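PDB 4PJ2: lysozyme from Meretrix lusoria, which hydrolyses the beta-1,4 glycosidic linkages of bacterial peptidoglycan, lysing Gram-positive Micrococcus luteus, and also has chitinase activity. Local coordinates for residues 18-24 and 36-40; 1-6 and 66-70. Residue numbers count along the deposited sequence, not the author numbering.

Interaction 1 (18-24 and 36-40)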
loop_
_atom_site.group_PDB
_atom_site.type_symbol
_atom_site.label_atom_id
_atom_site.label_comp_id
_atom_site.label_asym_id
_atom_site.label_seq_id
_atom_site.Cartn_x
_atom_site.Cartn_y
_atom_site.Cartn_z
ATOM N N GLU D 18 11.481 1.607 -14.255
ATOM C CA GLU D 18 10.384 0.677 -13.986
ATOM C C GLU D 18 10.354 -0.475 -14.980
ATOM O O GLU D 18 10.062 -1.610 -14.602
ATOM C CB GLU D 18 9.030 1.405 -14.033
ATOM C CG GLU D 18 8.776 2.349 -12.867
ATOM C CD GLU D 18 8.741 1.641 -11.530
ATOM O OE1 GLU D 18 8.505 0.413 -11.491
ATOM O OE2 GLU D 18 8.928 2.344 -10.508
ATOM N N SER D 19 10.607 -0.166 -16.246
ATOM C CA SER D 19 10.389 -1.140 -17.312
ATOM C C SER D 19 11.450 -1.133 -18.407
ATOM O O SER D 19 11.316 -1.862 -19.376
ATOM C CB SER D 19 9.034 -0.844 -17.967
ATOM O OG SER D 19 9.068 0.433 -18.583
ATOM N N GLY D 20 12.501 -0.338 -18.254
ATOM C CA GLY D 20 13.392 -0.071 -19.375
ATOM C C GLY D 20 12.638 0.748 -20.410
ATOM O O GLY D 20 13.004 0.791 -21.586
ATOM N N CYS D 21 11.602 1.432 -19.928
ATOM C CA CYS D 21 10.624 2.168 -20.742
ATOM C C CYS D 21 10.059 1.388 -21.922
ATOM O O CYS D 21 10.208 1.781 -23.086
ATOM C CB CYS D 21 11.156 3.540 -21.181
ATOM S SG CYS D 21 9.840 4.814 -21.264
ATOM N N ARG D 22 9.381 0.292 -21.601
ATOM C CA ARG D 22 8.699 -0.531 -22.599
ATOM C C ARG D 22 7.318 -0.912 -22.074
ATOM O O ARG D 22 7.106 -0.965 -20.856
ATOM C CB ARG D 22 9.499 -1.810 -22.899
ATOM C CG ARG D 22 10.831 -1.578 -23.583
ATOM C CD ARG D 22 11.545 -2.898 -23.874
ATOM N NE ARG D 22 10.788 -3.772 -24.774
ATOM C CZ ARG D 22 10.916 -3.798 -26.098
ATOM N NH1 ARG D 22 11.773 -2.992 -26.712
ATOM N NH2 ARG D 22 10.181 -4.637 -26.816
ATOM N N ASN D 23 6.375 -1.168 -22.979
ATOM C CA ASN D 23 5.074 -1.694 -22.563
ATOM C C ASN D 23 5.183 -3.176 -22.247
ATOM O O ASN D 23 5.001 -4.029 -23.120
ATOM C CB ASN D 23 4.006 -1.502 -23.629
ATOM C CG ASN D 23 2.663 -2.071 -23.204
ATOM O OD1 ASN D 23 2.436 -2.344 -22.024
ATOM N ND2 ASN D 23 1.765 -2.243 -24.161
ATOM N N VAL D 24 5.470 -3.480 -20.991
ATOM C CA VAL D 24 5.797 -4.840 -20.591
ATOM C C VAL D 24 4.585 -5.693 -20.212
ATOM O O VAL D 24 4.738 -6.866 -19.871
ATOM C CB VAL D 24 6.776 -4.833 -19.408
ATOM C CG1 VAL D 24 8.133 -4.277 -19.834
ATOM C CG2 VAL D 24 6.207 -4.026 -18.236
ATOM N N GLY D 36 2.597 -2.274 -17.252
ATOM C CA GLY D 36 2.985 -1.283 -18.240
ATOM C C GLY D 36 4.256 -0.507 -18.001
ATOM O O GLY D 36 5.076 -0.848 -17.143
ATOM N N TYR D 37 4.389 0.559 -18.789
ATOM C CA TYR D 37 5.570 1.419 -18.808
ATOM C C TYR D 37 6.026 1.876 -17.434
ATOM O O TYR D 37 7.225 1.953 -17.165
ATOM C CB TYR D 37 5.279 2.681 -19.626
ATOM C CG TYR D 37 5.111 2.458 -21.115
ATOM C CD1 TYR D 37 3.859 2.213 -21.667
ATOM C CD2 TYR D 37 6.202 2.528 -21.970
ATOM C CE1 TYR D 37 3.707 2.021 -23.034
ATOM C CE2 TYR D 37 6.054 2.341 -23.330
ATOM C CZ TYR D 37 4.805 2.089 -23.851
ATOM O OH TYR D 37 4.657 1.909 -25.204
ATOM N N PHE D 38 5.064 2.237 -16.574
ATOM C CA PHE D 38 5.363 2.814 -15.261
ATOM C C PHE D 38 5.042 1.851 -14.122
ATOM O O PHE D 38 5.151 2.218 -12.957
ATOM C CB PHE D 38 4.623 4.150 -15.073
ATOM C CG PHE D 38 5.166 5.251 -15.935
ATOM C CD1 PHE D 38 4.677 5.458 -17.216
ATOM C CD2 PHE D 38 6.210 6.043 -15.482
ATOM C CE1 PHE D 38 5.194 6.476 -18.012
ATOM C CE2 PHE D 38 6.732 7.051 -16.271
ATOM C CZ PHE D 38 6.231 7.260 -17.541
ATOM N N GLN D 39 4.657 0.616 -14.449
ATOM C CA GLN D 39 4.349 -0.408 -13.441
ATOM C C GLN D 39 3.324 0.120 -12.419
ATOM O O GLN D 39 3.566 0.158 -11.209
ATOM C CB GLN D 39 5.634 -0.873 -12.767
ATOM C CG GLN D 39 6.508 -1.707 -13.697
ATOM C CD GLN D 39 5.869 -3.042 -14.011
ATOM O OE1 GLN D 39 5.867 -3.947 -13.176
ATOM N NE2 GLN D 39 5.286 -3.159 -15.195
ATOM N N ILE D 40 2.170 0.487 -12.956
ATOM C CA ILE D 40 1.063 1.061 -12.193
ATOM C C ILE D 40 0.125 -0.047 -11.741
ATOM O O ILE D 40 -0.235 -0.926 -12.534
ATOM C CB ILE D 40 0.294 2.074 -13.085
ATOM C CG1 ILE D 40 1.133 3.337 -13.262
ATOM C CG2 ILE D 40 -1.076 2.420 -12.495
ATOM C CD1 ILE D 40 0.610 4.277 -14.335
#
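The ring of Tyr37 lies with one face over the backbone at Arg22-Asn23, where Asn23 N is 3.5 Å from Tyr37 CE2, and Tyr37 is the residue most covered in the contact, with 112 Å² buried against 18-24. In this glycosyl hydrolase family 22 lysozyme, residues 18-24 carry the chain off the end of helix 8-19, and residues 36-40 form the turn between strands 32-35 and 40-41 of the antiparallel sheet, so the contact joins helix to sheet. The turn is type I, closed by Gln39 N to Gly36 O at 3.1 Å; Gln39 NE2 also donates to Gly36 O (3.0 Å), its m, m side chain curling back to the turn's first residue, and Val24 CG2 lies 3.3 Å from Gln39 NE2. Gln39 and Ile40 both face Cys35 in a G1 beta bulge. Ser19 OG accepts from Arg22 N at 3.0 Å, an ST motif at the helix exit, where Gly20 first leaves helical angles with phi 68°; it is also hydrogen-bonded to Tyr37 O (2.8 Å) and to Cys15 O. Glu18, the predicted proton donor, has CG 3.6 Å from Phe38 O, while its OE2 is hydrogen-bonded to Tyr108 and to Ser86 of the inhibitor chain. Beside the Tyr37 ring, a CA-H...O contact links Tyr37 CA to Arg22 O at 3.5 Å, with 148° at the hydrogen.

Interaction 2 (1-6 and 66-70)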
loop_
_atom_site.group_PDB
_atom_site.type_symbol
_atom_site.label_atom_id
_atom_site.label_comp_id
_atom_site.label_asym_id
_atom_site.label_seq_id
_atom_site.Cartn_x
_atom_site.Cartn_y
_atom_site.Cartn_z
ATOM N N PHE D 1 5.785 12.504 -23.167
ATOM C CA PHE D 1 4.864 12.060 -22.087
ATOM C C PHE D 1 3.857 13.163 -21.808
ATOM O O PHE D 1 4.006 14.284 -22.298
ATOM C CB PHE D 1 5.650 11.744 -20.817
ATOM C CG PHE D 1 6.642 10.621 -20.971
ATOM C CD1 PHE D 1 8.000 10.888 -21.014
ATOM C CD2 PHE D 1 6.217 9.303 -21.056
ATOM C CE1 PHE D 1 8.912 9.864 -21.147
ATOM C CE2 PHE D 1 7.124 8.279 -21.185
ATOM C CZ PHE D 1 8.473 8.559 -21.219
ATOM N N ALA D 2 2.832 12.844 -21.027
ATOM C CA ALA D 2 1.859 13.837 -20.606
ATOM C C ALA D 2 2.562 14.950 -19.841
ATOM O O ALA D 2 3.529 14.711 -19.123
ATOM C CB ALA D 2 0.783 13.198 -19.732
ATOM N N GLY D 3 2.079 16.172 -20.010
ATOM C CA GLY D 3 2.601 17.305 -19.271
ATOM C C GLY D 3 1.998 17.379 -17.881
ATOM O O GLY D 3 1.071 16.634 -17.547
ATOM N N GLY D 4 2.515 18.289 -17.067
ATOM C CA GLY D 4 2.069 18.424 -15.687
ATOM C C GLY D 4 3.228 18.839 -14.807
ATOM O O GLY D 4 4.199 19.404 -15.290
ATOM N N ILE D 5 3.148 18.559 -13.512
ATOM C CA ILE D 5 4.176 19.052 -12.601
ATOM C C ILE D 5 5.483 18.274 -12.652
ATOM O O ILE D 5 6.509 18.762 -12.192
ATOM C CB ILE D 5 3.684 19.114 -11.149
ATOM C CG1 ILE D 5 3.371 17.730 -10.588
ATOM C CG2 ILE D 5 2.467 20.043 -11.075
ATOM C CD1 ILE D 5 2.978 17.783 -9.128
ATOM N N VAL D 6 5.455 17.067 -13.205
ATOM C CA VAL D 6 6.670 16.267 -13.323
ATOM C C VAL D 6 7.347 16.588 -14.659
ATOM O O VAL D 6 6.670 16.637 -15.677
ATOM C CB VAL D 6 6.364 14.755 -13.245
ATOM C CG1 VAL D 6 7.677 13.959 -13.203
ATOM C CG2 VAL D 6 5.477 14.450 -12.033
ATOM N N SER D 66 1.557 7.954 -18.252
ATOM C CA SER D 66 2.271 9.123 -17.741
ATOM C C SER D 66 1.314 10.216 -17.252
ATOM O O SER D 66 1.634 10.925 -16.307
ATOM C CB SER D 66 3.275 9.679 -18.766
ATOM O OG SER D 66 2.656 10.167 -19.951
ATOM N N LEU D 67 0.135 10.324 -17.867
ATOM C CA LEU D 67 -0.894 11.232 -17.363
ATOM C C LEU D 67 -1.290 10.800 -15.960
ATOM O O LEU D 67 -1.484 11.625 -15.070
ATOM C CB LEU D 67 -2.135 11.228 -18.263
ATOM C CG LEU D 67 -3.300 12.094 -17.768
ATOM C CD1 LEU D 67 -2.886 13.550 -17.630
ATOM C CD2 LEU D 67 -4.507 11.971 -18.684
ATOM N N CYS D 68 -1.413 9.496 -15.766
ATOM C CA CYS D 68 -1.745 8.968 -14.459
ATOM C C CYS D 68 -0.676 9.368 -13.442
ATOM O O CYS D 68 -1.004 9.839 -12.355
ATOM C CB CYS D 68 -1.895 7.450 -14.557
ATOM S SG CYS D 68 -2.369 6.649 -13.003
ATOM N N VAL D 69 0.596 9.215 -13.797
ATOM C CA VAL D 69 1.684 9.629 -12.925
ATOM C C VAL D 69 1.597 11.127 -12.624
ATOM O O VAL D 69 1.704 11.535 -11.467
ATOM C CB VAL D 69 3.062 9.292 -13.532
ATOM C CG1 VAL D 69 4.178 9.807 -12.643
ATOM C CG2 VAL D 69 3.199 7.795 -13.730
ATOM N N GLN D 70 1.375 11.946 -13.652
ATOM C CA GLN D 70 1.205 13.384 -13.447
ATOM C C GLN D 70 0.071 13.687 -12.461
ATOM O O GLN D 70 0.226 14.522 -11.560
ATOM C CB GLN D 70 0.935 14.100 -14.775
ATOM C CG GLN D 70 2.109 14.117 -15.738
ATOM C CD GLN D 70 3.195 15.109 -15.358
ATOM O OE1 GLN D 70 3.266 15.578 -14.228
ATOM N NE2 GLN D 70 4.044 15.438 -16.317
HETATM O O HOH W 1 0.593 17.191 -12.672
#
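This is a largely polar contact in which the amino-terminal segment 1-6, ahead of helix 8-19, is tied across one side of helix 62-76 by side-chain to backbone hydrogen bonds. Gln70 contributes most of them, with 127 Å² of its surface covered. Its NE2 donates both to Ala2 O (2.9 Å, 164°) and to Val6 O (3.0 Å, 155°), while Val6 N donates to Gln70 OE1 at 2.8 Å. Both ends of one amide are thus engaged, and the chain curves around it. Gly4 sits at the bend: a CB there would lie 2.6 Å from Gln70 OE1, and at its phi/psi of 146/-157 would also press on the carbonyl oxygen of Gly3, so the position suits a residue without one. One turn earlier in the helix, Ser66 OG accepts from Ala2 N at 2.9 Å with a nearly straight 173° angle. Between these polar ties Ala2 CB packs 3.8 Å from Leu67 CB. Water 1 adds a bridge, accepting from Ile5 N (3.0 Å) and donating to Gln70 O (2.9 Å). On the surrounding helices, Phe1 and Val6 reach Leu11 of helix 8-19, Ile5 and Val6 meet Phe89 of helix 86-95, and Cys68 is disulfide-bonded to Cys48 just after helix 42-47.

How the interactions relate
The centres of interactions 1 and 2 lie 15 Å apart, and along the chain interaction 1 falls inside the loop that interaction 2 closes. The two touch through Phe38, whose CA-to-CB bond points away from segment 18-24: Phe38 CE1 is 3.8 Å from Ser66 CB, Phe38 CG 3.9 Å from Val69 CG2, and Phe38 CZ 3.9 Å from Phe1 CE2. Cys21 SG, in the disulfide with Cys15, adds a contact 4.0 Å from Phe1 CZ. The substrate-binding residue His93 meets both: its side chain is about 3 Å from that of Glu18, the predicted proton donor, its NE2 is hydrogen-bonded to Phe38 O, and Val69 of interaction 2 packs on it. The side chain of Gln70 is about 7 Å from that of substrate-binding Tyr72.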